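Cell wall surface anchor family protein (Streptococcus agalactiae serogroup V, PDB 3PF2) forms the backbone subunit of the type 1 pilus shaft in group B Streptococcus, seen here as a calcium-binding C-terminal fragment with two Ig-like domains. Local coordinates at residues T4-T9 with N167-N172; D43-E48 with Q157-P162; H77-E82 with K92-P97. All blocks are in the same frame, centred on the assembly; numbering follows the deposited sequence.

Contact 1: residues T4-T9 with N167-N172. With CA (calcium ion), chain C.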
loop_
_atom_site.group_PDB
_atom_site.type_symbol
_atom_site.label_atom_id
_atom_site.label_comp_id
_atom_site.label_asym_id
_atom_site.label_seq_id
_atom_site.Cartn_x
_atom_site.Cartn_y
_atom_site.Cartn_z
ATOM N N THR A 4 -24.408 22.724 -3.102
ATOM C CA THR A 4 -23.423 23.793 -2.905
ATOM C C THR A 4 -22.188 23.571 -3.768
ATOM O O THR A 4 -22.036 22.527 -4.397
ATOM C CB THR A 4 -22.950 23.910 -1.427
ATOM O OG1 THR A 4 -22.131 22.780 -1.087
ATOM C CG2 THR A 4 -24.137 24.009 -0.459
ATOM N N ASP A 5 -21.302 24.563 -3.781
ATOM C CA ASP A 5 -20.001 24.444 -4.439
ATOM C C ASP A 5 -18.926 24.035 -3.428
ATOM O O ASP A 5 -17.731 24.072 -3.741
ATOM C CB ASP A 5 -19.606 25.783 -5.086
ATOM C CG ASP A 5 -19.638 26.945 -4.095
ATOM O OD1 ASP A 5 -19.688 26.690 -2.866
ATOM O OD2 ASP A 5 -19.621 28.118 -4.537
ATOM N N GLU A 6 -19.353 23.686 -2.212
ATOM C CA GLU A 6 -18.426 23.359 -1.130
ATOM C C GLU A 6 -17.700 22.043 -1.459
ATOM O O GLU A 6 -18.210 21.250 -2.247
ATOM C CB GLU A 6 -19.173 23.295 0.205
ATOM C CG GLU A 6 -19.600 24.687 0.715
ATOM C CD GLU A 6 -20.585 24.641 1.876
ATOM O OE1 GLU A 6 -20.428 23.794 2.780
ATOM O OE2 GLU A 6 -21.532 25.466 1.884
ATOM N N PRO A 7 -16.507 21.825 -0.875
ATOM C CA PRO A 7 -15.668 20.694 -1.346
ATOM C C PRO A 7 -16.248 19.278 -1.179
ATOM O O PRO A 7 -16.777 18.937 -0.125
ATOM C CB PRO A 7 -14.396 20.823 -0.506
ATOM C CG PRO A 7 -14.346 22.273 -0.100
ATOM C CD PRO A 7 -15.790 22.652 0.120
ATOM N N LYS A 8 -16.162 18.495 -2.249
ATOM C CA LYS A 8 -16.402 17.051 -2.190
ATOM C C LYS A 8 -15.019 16.427 -2.212
ATOM O O LYS A 8 -14.114 16.933 -2.885
ATOM C CB LYS A 8 -17.183 16.600 -3.419
ATOM C CG LYS A 8 -18.677 16.891 -3.370
ATOM C CD LYS A 8 -18.947 18.348 -3.684
ATOM C CE LYS A 8 -20.408 18.660 -3.591
ATOM N NZ LYS A 8 -20.546 20.136 -3.451
ATOM N N THR A 9 -14.856 15.321 -1.500
ATOM C CA THR A 9 -13.542 14.693 -1.371
ATOM C C THR A 9 -13.587 13.225 -1.764
ATOM O O THR A 9 -14.624 12.589 -1.698
ATOM C CB THR A 9 -12.980 14.831 0.066
ATOM O OG1 THR A 9 -13.998 14.491 1.024
ATOM C CG2 THR A 9 -12.520 16.272 0.310
ATOM N N ASN A 167 -15.282 28.824 11.890
ATOM C CA ASN A 167 -16.443 27.925 11.830
ATOM C C ASN A 167 -16.356 26.900 10.685
ATOM O O ASN A 167 -17.173 26.901 9.757
ATOM C CB ASN A 167 -17.753 28.729 11.795
ATOM C CG ASN A 167 -17.673 29.955 10.899
ATOM O OD1 ASN A 167 -16.960 29.971 9.890
ATOM N ND2 ASN A 167 -18.425 30.999 11.264
ATOM N N PRO A 168 -15.350 26.014 10.754
ATOM C CA PRO A 168 -15.154 25.062 9.662
ATOM C C PRO A 168 -16.202 23.930 9.637
ATOM O O PRO A 168 -16.926 23.704 10.627
ATOM C CB PRO A 168 -13.774 24.482 9.965
ATOM C CG PRO A 168 -13.670 24.554 11.449
ATOM C CD PRO A 168 -14.309 25.874 11.788
ATOM N N LYS A 169 -16.263 23.240 8.501
ATOM C CA LYS A 169 -17.132 22.089 8.302
ATOM C C LYS A 169 -16.278 20.982 7.707
ATOM O O LYS A 169 -15.291 21.269 7.012
ATOM C CB LYS A 169 -18.233 22.421 7.298
ATOM C CG LYS A 169 -19.173 23.573 7.712
ATOM C CD LYS A 169 -19.988 24.046 6.513
ATOM C CE LYS A 169 -21.089 23.062 6.164
ATOM N NZ LYS A 169 -21.951 23.530 5.043
ATOM N N PRO A 170 -16.677 19.716 7.935
ATOM C CA PRO A 170 -15.952 18.587 7.353
ATOM C C PRO A 170 -16.403 18.206 5.932
ATOM O O PRO A 170 -17.553 18.452 5.532
ATOM C CB PRO A 170 -16.272 17.448 8.325
ATOM C CG PRO A 170 -17.678 17.742 8.755
ATOM C CD PRO A 170 -17.758 19.267 8.836
ATOM N N SER A 171 -15.473 17.614 5.177
ATOM C CA SER A 171 -15.791 16.873 3.960
ATOM C C SER A 171 -14.984 15.587 4.044
ATOM O O SER A 171 -13.811 15.610 4.414
ATOM C CB SER A 171 -15.422 17.656 2.699
ATOM O OG SER A 171 -15.678 16.890 1.521
ATOM N N ASN A 172 -15.625 14.468 3.706
ATOM C CA ASN A 172 -15.014 13.152 3.809
ATOM C C ASN A 172 -15.307 12.338 2.554
ATOM O O ASN A 172 -16.413 12.440 2.001
ATOM C CB ASN A 172 -15.567 12.399 5.043
ATOM C CG ASN A 172 -15.335 13.151 6.352
ATOM O OD1 ASN A 172 -14.325 12.961 7.017
ATOM N ND2 ASN A 172 -16.271 14.021 6.707
HETATM CA CA CA C . -15.657 31.596 8.665
HETATM O O HOH W 1 -17.215 14.274 -0.107
#
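S171 OG is the polar centre where the N-terminal strand of an Ig-like, CNA-type domain begins beside edge strand 169-171. It gives its proton to P7 O at 2.8 Å and accepts one from T9 OG1 at 3.0 Å. The serine oxygen stands anti to its own backbone N (chi1 177°), and it meets P7 O from above the carbonyl plane, 50° out of it. T9 comes in from the other segment with CG2 as well, 3.4 Å from S171 OG. A water that accepts from T9 N at 2.9 Å also reaches N172 O, linking residues 6-9 and 169-172, whose end-to-end directions differ by 29°. A second polar link forms where exposed K169 crosses buried E6 at about a right angle. K169 NZ forms a salt bridge of 2.7 Å to E6 OE1, on the syn lone pair; the same oxygen also takes a hydrogen bond from Y158 of strand 155-159. P7 packs on Y44, F47, L156 and Y158, consistent with its burial. At the other end of 167-172, N167 OD1 binds a calcium ion at 2.4 Å. Within 4-9, K8 NZ curls back to E6 O and T4 O. The ST turn starting the segment is closed by E6 N donating to T4 OG1 at 3.1 Å.

Contact 2: residues D43-E48 with Q157-P162. With CA (calcium ion), chain C.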
loop_
_atom_site.group_PDB
_atom_site.type_symbol
_atom_site.label_atom_id
_atom_site.label_comp_id
_atom_site.label_asym_id
_atom_site.label_seq_id
_atom_site.Cartn_x
_atom_site.Cartn_y
_atom_site.Cartn_z
ATOM N N ASP A 43 -12.323 33.267 -0.729
ATOM C CA ASP A 43 -13.034 33.625 0.506
ATOM C C ASP A 43 -12.687 32.746 1.705
ATOM O O ASP A 43 -12.962 33.114 2.849
ATOM C CB ASP A 43 -14.543 33.514 0.293
ATOM C CG ASP A 43 -15.104 34.574 -0.632
ATOM O OD1 ASP A 43 -14.430 35.595 -0.894
ATOM O OD2 ASP A 43 -16.249 34.366 -1.090
ATOM N N TYR A 44 -12.091 31.578 1.460
ATOM C CA TYR A 44 -11.970 30.567 2.508
ATOM C C TYR A 44 -11.007 30.988 3.617
ATOM O O TYR A 44 -9.966 31.597 3.341
ATOM C CB TYR A 44 -11.573 29.204 1.899
ATOM C CG TYR A 44 -12.747 28.413 1.321
ATOM C CD1 TYR A 44 -13.645 28.996 0.415
ATOM C CD2 TYR A 44 -12.935 27.067 1.661
ATOM C CE1 TYR A 44 -14.714 28.263 -0.122
ATOM C CE2 TYR A 44 -13.998 26.326 1.137
ATOM C CZ TYR A 44 -14.876 26.919 0.256
ATOM O OH TYR A 44 -15.922 26.199 -0.247
ATOM N N GLU A 45 -11.365 30.662 4.860
ATOM C CA GLU A 45 -10.569 30.989 6.043
ATOM C C GLU A 45 -9.824 29.785 6.634
ATOM O O GLU A 45 -9.013 29.943 7.558
ATOM C CB GLU A 45 -11.464 31.655 7.108
ATOM C CG GLU A 45 -12.280 32.832 6.563
ATOM C CD GLU A 45 -13.119 33.520 7.630
ATOM O OE1 GLU A 45 -13.586 32.831 8.559
ATOM O OE2 GLU A 45 -13.322 34.760 7.533
ATOM N N LYS A 46 -10.107 28.591 6.096
ATOM C CA LYS A 46 -9.429 27.362 6.492
ATOM C C LYS A 46 -9.572 26.332 5.374
ATOM O O LYS A 46 -10.614 26.246 4.725
ATOM C CB LYS A 46 -10.033 26.785 7.776
ATOM C CG LYS A 46 -9.179 25.695 8.431
ATOM C CD LYS A 46 -9.916 24.938 9.530
ATOM C CE LYS A 46 -10.235 25.816 10.732
ATOM N NZ LYS A 46 -9.044 26.514 11.310
ATOM N N PHE A 47 -8.510 25.567 5.146
ATOM C CA PHE A 47 -8.573 24.454 4.203
ATOM C C PHE A 47 -7.458 23.519 4.648
ATOM O O PHE A 47 -6.311 23.637 4.218
ATOM C CB PHE A 47 -8.377 24.953 2.768
ATOM C CG PHE A 47 -8.816 23.972 1.713
ATOM C CD1 PHE A 47 -10.037 24.132 1.067
ATOM C CD2 PHE A 47 -7.993 22.909 1.349
ATOM C CE1 PHE A 47 -10.455 23.235 0.086
ATOM C CE2 PHE A 47 -8.397 22.006 0.369
ATOM C CZ PHE A 47 -9.629 22.173 -0.265
ATOM N N GLU A 48 -7.811 22.607 5.543
ATOM C CA GLU A 48 -6.843 21.751 6.215
ATOM C C GLU A 48 -7.226 20.294 6.037
ATOM O O GLU A 48 -8.367 19.902 6.322
ATOM C CB GLU A 48 -6.788 22.072 7.711
ATOM C CG GLU A 48 -6.192 23.427 8.063
ATOM C CD GLU A 48 -6.254 23.734 9.548
ATOM O OE1 GLU A 48 -6.707 22.863 10.323
ATOM O OE2 GLU A 48 -5.846 24.849 9.948
ATOM N N GLN A 157 -11.171 19.878 6.636
ATOM C CA GLN A 157 -11.913 20.874 7.417
ATOM C C GLN A 157 -11.779 22.158 6.628
ATOM O O GLN A 157 -10.673 22.652 6.418
ATOM C CB GLN A 157 -11.315 21.046 8.819
ATOM C CG GLN A 157 -11.652 19.926 9.815
ATOM C CD GLN A 157 -13.098 19.976 10.318
ATOM O OE1 GLN A 157 -13.672 21.056 10.498
ATOM N NE2 GLN A 157 -13.689 18.806 10.552
ATOM N N TYR A 158 -12.898 22.671 6.142
ATOM C CA TYR A 158 -12.870 23.886 5.325
ATOM C C TYR A 158 -13.770 24.956 5.933
ATOM O O TYR A 158 -14.815 24.639 6.527
ATOM C CB TYR A 158 -13.298 23.574 3.893
ATOM C CG TYR A 158 -14.748 23.167 3.750
ATOM C CD1 TYR A 158 -15.752 24.130 3.539
ATOM C CD2 TYR A 158 -15.124 21.817 3.828
ATOM C CE1 TYR A 158 -17.091 23.764 3.413
ATOM C CE2 TYR A 158 -16.470 21.442 3.692
ATOM C CZ TYR A 158 -17.431 22.422 3.486
ATOM O OH TYR A 158 -18.735 22.067 3.351
ATOM N N ASP A 159 -13.353 26.215 5.809
ATOM C CA ASP A 159 -14.160 27.342 6.257
ATOM C C ASP A 159 -14.415 28.221 5.039
ATOM O O ASP A 159 -13.516 28.960 4.591
ATOM C CB ASP A 159 -13.448 28.116 7.391
ATOM C CG ASP A 159 -14.304 29.249 7.977
ATOM O OD1 ASP A 159 -15.187 29.751 7.276
ATOM O OD2 ASP A 159 -14.050 29.639 9.134
ATOM N N HIS A 160 -15.635 28.107 4.508
ATOM C CA HIS A 160 -16.072 28.786 3.289
ATOM C C HIS A 160 -16.656 30.177 3.523
ATOM O O HIS A 160 -16.998 30.876 2.560
ATOM C CB HIS A 160 -17.085 27.921 2.506
ATOM C CG HIS A 160 -18.497 27.980 3.014
ATOM N ND1 HIS A 160 -19.460 28.771 2.431
ATOM C CD2 HIS A 160 -19.121 27.302 4.005
ATOM C CE1 HIS A 160 -20.610 28.610 3.063
ATOM N NE2 HIS A 160 -20.428 27.731 4.029
ATOM N N THR A 161 -16.794 30.559 4.788
ATOM C CA THR A 161 -17.420 31.848 5.119
ATOM C C THR A 161 -16.409 32.946 5.473
ATOM O O THR A 161 -15.705 32.829 6.462
ATOM C CB THR A 161 -18.461 31.705 6.250
ATOM O OG1 THR A 161 -17.865 31.057 7.381
ATOM C CG2 THR A 161 -19.656 30.905 5.763
ATOM N N PRO A 162 -16.358 34.028 4.668
ATOM C CA PRO A 162 -15.442 35.133 4.954
ATOM C C PRO A 162 -16.029 36.047 6.042
ATOM O O PRO A 162 -16.169 37.251 5.835
ATOM C CB PRO A 162 -15.339 35.862 3.610
ATOM C CG PRO A 162 -16.650 35.611 2.932
ATOM C CD PRO A 162 -17.164 34.266 3.460
HETATM CA CA CA C . -15.657 31.596 8.665
#
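H160 packs closely over the Y44 ring, through CA and CB, between the ends of antiparallel strands 46-52 and 155-159, neighbours in a sheet of the Ig-like domain. H160 CA sits 3.5 Å from the centroid of the Y44 ring and 5° off its normal, a CH-pi contact over the face. H160 CB also lies 3.3 Å from Y44 CZ, while Y44 CE2 comes to 3.7 Å from Y158 CD1. The backbone is zipped by E45 N to D159 O (2.8 Å), by D159 N to K46 O and by the mutual pair of E48 and Q157. The calcium lies on the other side of strand 155-159 from Y158, at D159, whose CG stands anti to the backbone N (chi1 -175°). D159 clasps the ion with OD1 at 2.4 Å and OD2 at 2.6 Å; E45 supplies OE1 alone, and T161 both O and OG1. D163, A165 and N167 complete the eight oxygens. An Asx turn, T161 N to D159 OD1, is consistent with shaping the loop so that T161 reaches the ion, and E45 OE2 is held by K164 N. On the looser side K46 and Q157 are partly exposed and their ends lead away, K46 CD and Q157 CB being 4.2 Å apart. With three carboxylates among its ligands, the site probably depends on calcium to offset their repulsion and tie the strand ends together.

Contact 3: residues H77-E82 with K92-P97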
loop_
_atom_site.group_PDB
_atom_site.type_symbol
_atom_site.label_atom_id
_atom_site.label_comp_id
_atom_site.label_asym_id
_atom_site.label_seq_id
_atom_site.Cartn_x
_atom_site.Cartn_y
_atom_site.Cartn_z
ATOM N N HIS A 77 2.290 27.932 -0.737
ATOM C CA HIS A 77 0.827 27.801 -0.733
ATOM C C HIS A 77 0.287 26.929 0.402
ATOM O O HIS A 77 -0.900 27.016 0.743
ATOM C CB HIS A 77 0.334 27.234 -2.064
ATOM C CG HIS A 77 0.790 27.998 -3.269
ATOM N ND1 HIS A 77 0.319 29.255 -3.579
ATOM C CD2 HIS A 77 1.657 27.670 -4.256
ATOM C CE1 HIS A 77 0.887 29.675 -4.697
ATOM N NE2 HIS A 77 1.698 28.728 -5.131
ATOM N N TYR A 78 1.152 26.098 0.982
ATOM C CA TYR A 78 0.732 25.106 1.975
ATOM C C TYR A 78 1.892 24.652 2.853
ATOM O O TYR A 78 3.055 24.824 2.486
ATOM C CB TYR A 78 0.096 23.886 1.273
ATOM C CG TYR A 78 1.059 23.052 0.427
ATOM C CD1 TYR A 78 1.833 22.052 1.016
ATOM C CD2 TYR A 78 1.178 23.249 -0.948
ATOM C CE1 TYR A 78 2.709 21.288 0.276
ATOM C CE2 TYR A 78 2.069 22.458 -1.721
ATOM C CZ TYR A 78 2.825 21.488 -1.087
ATOM O OH TYR A 78 3.711 20.695 -1.797
ATOM N N THR A 79 1.571 24.061 4.001
ATOM C CA THR A 79 2.563 23.448 4.884
ATOM C C THR A 79 2.203 22.003 5.222
ATOM O O THR A 79 1.032 21.608 5.202
ATOM C CB THR A 79 2.754 24.234 6.212
ATOM O OG1 THR A 79 1.611 24.051 7.053
ATOM C CG2 THR A 79 2.960 25.724 5.941
ATOM N N ILE A 80 3.221 21.224 5.551
ATOM C CA ILE A 80 3.060 19.822 5.874
ATOM C C ILE A 80 3.472 19.546 7.320
ATOM O O ILE A 80 4.514 20.027 7.782
ATOM C CB ILE A 80 3.912 18.968 4.903
ATOM C CG1 ILE A 80 3.260 18.943 3.515
ATOM C CG2 ILE A 80 4.153 17.559 5.460
ATOM C CD1 ILE A 80 4.236 18.599 2.391
ATOM N N ASP A 81 2.643 18.779 8.028
ATOM C CA ASP A 81 2.999 18.209 9.312
ATOM C C ASP A 81 3.037 16.694 9.116
ATOM O O ASP A 81 1.997 16.065 8.905
ATOM C CB ASP A 81 1.962 18.612 10.369
ATOM C CG ASP A 81 2.354 18.196 11.770
ATOM O OD1 ASP A 81 3.547 18.310 12.134
ATOM O OD2 ASP A 81 1.462 17.760 12.522
ATOM N N GLU A 82 4.236 16.107 9.148
ATOM C CA GLU A 82 4.395 14.685 8.806
ATOM C C GLU A 82 3.955 13.741 9.924
ATOM O O GLU A 82 4.009 14.101 11.100
ATOM C CB GLU A 82 5.845 14.387 8.409
ATOM C CG GLU A 82 6.305 15.125 7.176
ATOM C CD GLU A 82 7.802 15.429 7.174
ATOM O OE1 GLU A 82 8.606 14.569 7.601
ATOM O OE2 GLU A 82 8.172 16.536 6.725
ATOM N N LYS A 92 -0.918 16.037 8.309
ATOM C CA LYS A 92 -1.777 17.206 8.170
ATOM C C LYS A 92 -1.194 18.130 7.127
ATOM O O LYS A 92 -0.004 18.440 7.183
ATOM C CB LYS A 92 -1.910 17.934 9.502
ATOM C CG LYS A 92 -2.964 19.036 9.493
ATOM C CD LYS A 92 -2.808 19.922 10.723
ATOM C CE LYS A 92 -3.276 19.244 11.994
ATOM N NZ LYS A 92 -2.909 20.110 13.164
ATOM N N ILE A 93 -2.014 18.534 6.158
ATOM C CA ILE A 93 -1.612 19.482 5.121
ATOM C C ILE A 93 -2.487 20.727 5.230
ATOM O O ILE A 93 -3.703 20.668 5.063
ATOM C CB ILE A 93 -1.692 18.882 3.699
ATOM C CG1 ILE A 93 -0.756 17.669 3.586
ATOM C CG2 ILE A 93 -1.379 19.950 2.628
ATOM C CD1 ILE A 93 -0.980 16.860 2.349
ATOM N N THR A 94 -1.845 21.855 5.517
ATOM C CA THR A 94 -2.558 23.098 5.782
ATOM C C THR A 94 -2.319 24.077 4.648
ATOM O O THR A 94 -1.181 24.487 4.392
ATOM C CB THR A 94 -2.098 23.715 7.127
ATOM O OG1 THR A 94 -2.226 22.745 8.169
ATOM C CG2 THR A 94 -2.913 24.962 7.472
ATOM N N PHE A 95 -3.393 24.420 3.949
ATOM C CA PHE A 95 -3.325 25.410 2.895
ATOM C C PHE A 95 -3.443 26.777 3.545
ATOM O O PHE A 95 -4.267 26.973 4.441
ATOM C CB PHE A 95 -4.368 25.127 1.804
ATOM C CG PHE A 95 -4.063 23.876 1.015
ATOM C CD1 PHE A 95 -4.363 22.612 1.539
ATOM C CD2 PHE A 95 -3.446 23.958 -0.235
ATOM C CE1 PHE A 95 -4.057 21.441 0.828
ATOM C CE2 PHE A 95 -3.134 22.787 -0.961
ATOM C CZ PHE A 95 -3.441 21.530 -0.421
ATOM N N LYS A 96 -2.561 27.692 3.146
ATOM C CA LYS A 96 -2.383 28.955 3.870
ATOM C C LYS A 96 -3.539 29.900 3.591
ATOM O O LYS A 96 -3.748 30.285 2.446
ATOM C CB LYS A 96 -1.069 29.626 3.453
ATOM C CG LYS A 96 0.187 28.844 3.774
ATOM C CD LYS A 96 1.409 29.759 3.743
ATOM C CE LYS A 96 2.643 29.020 4.232
ATOM N NZ LYS A 96 3.715 29.950 4.679
ATOM N N PRO A 97 -4.307 30.272 4.638
ATOM C CA PRO A 97 -5.414 31.213 4.426
ATOM C C PRO A 97 -4.976 32.534 3.778
ATOM O O PRO A 97 -5.678 33.035 2.886
ATOM C CB PRO A 97 -5.961 31.432 5.836
ATOM C CG PRO A 97 -5.653 30.152 6.548
ATOM C CD PRO A 97 -4.281 29.773 6.026
HETATM O O HOH W 2 -0.218 19.841 13.364
#
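Y78 pairs with F95, and I80 with I93, on the buried side of the antiparallel hairpin formed by strands 78-81 and 90-95, at an edge of the same Ig-like sheet that holds strand 46-52. The strand axes approach to 4.6 Å and their directions differ by 163°. Backbone hydrogen bonds come first: T79 with T94 and D81 with K92 are hydrogen-bonded pairs, each with two bonds, and K96 N to H77 O extends the ladder at a nearly straight 176°. Y78 N, in a non-hydrogen-bonded position, is buried without a partner.

Apolar contacts fill the inner face. Y78 CB lies over one face of the F95 ring, offset toward the rim, 3.9 Å from F95 CD2, as a CH-pi contact. Y78 CG stands between its backbone N and carbonyl carbon (chi1 67°), and the two rings meet obliquely. Y78 CD1 reaches I93 CG2 at 4.2 Å, the two side chains lying side by side, and I80 CG1 meets I93 CG1 at the same separation. Beyond the hairpin, F95 meets F47 edge-to-face, while I65 packs on Y78 and I134 on I93, joining this face to the opposing strands of the sandwich.

Polar and aliphatic groups share the other face. T79 OG1 lies 3.7 Å from T94 CB. The K96 chain crosses T79 at about a right angle, its CE meeting T79 CG2 at 3.7 Å. Near the hairpin turn, a water 2.8 Å from D81 OD2 donates to the aspartate and accepts from K92 NZ. With D81 OD2 and K92 NZ 5.0 Å apart, the two charges make no direct salt bridge, and the water carries their link; the face of Y78, I80, I93 and F95 is apolar.

Overall arrangement
All three contacts reach one antiparallel sheet, but contact 1 also leads into strand 9-13 of the facing sheet. Along the chain contact 3 is nested inside contact 2, itself inside contact 1. Contacts 3 and 1 lie at opposite edges, centres about 17 Å apart and not touching; contact 2 bridges them through strands 46-52 and 155-159. F47 O accepts from F95 N toward contact 3, and K169 N donates to Y158 O toward contact 1. Each has a buried apolar side (P7; Y44 and F47; Y78 and F95) and a more exposed polar one: the K169 salt bridge, the calcium loop, the water between D81 and K92. Contacts 1 and 2 share the calcium ion.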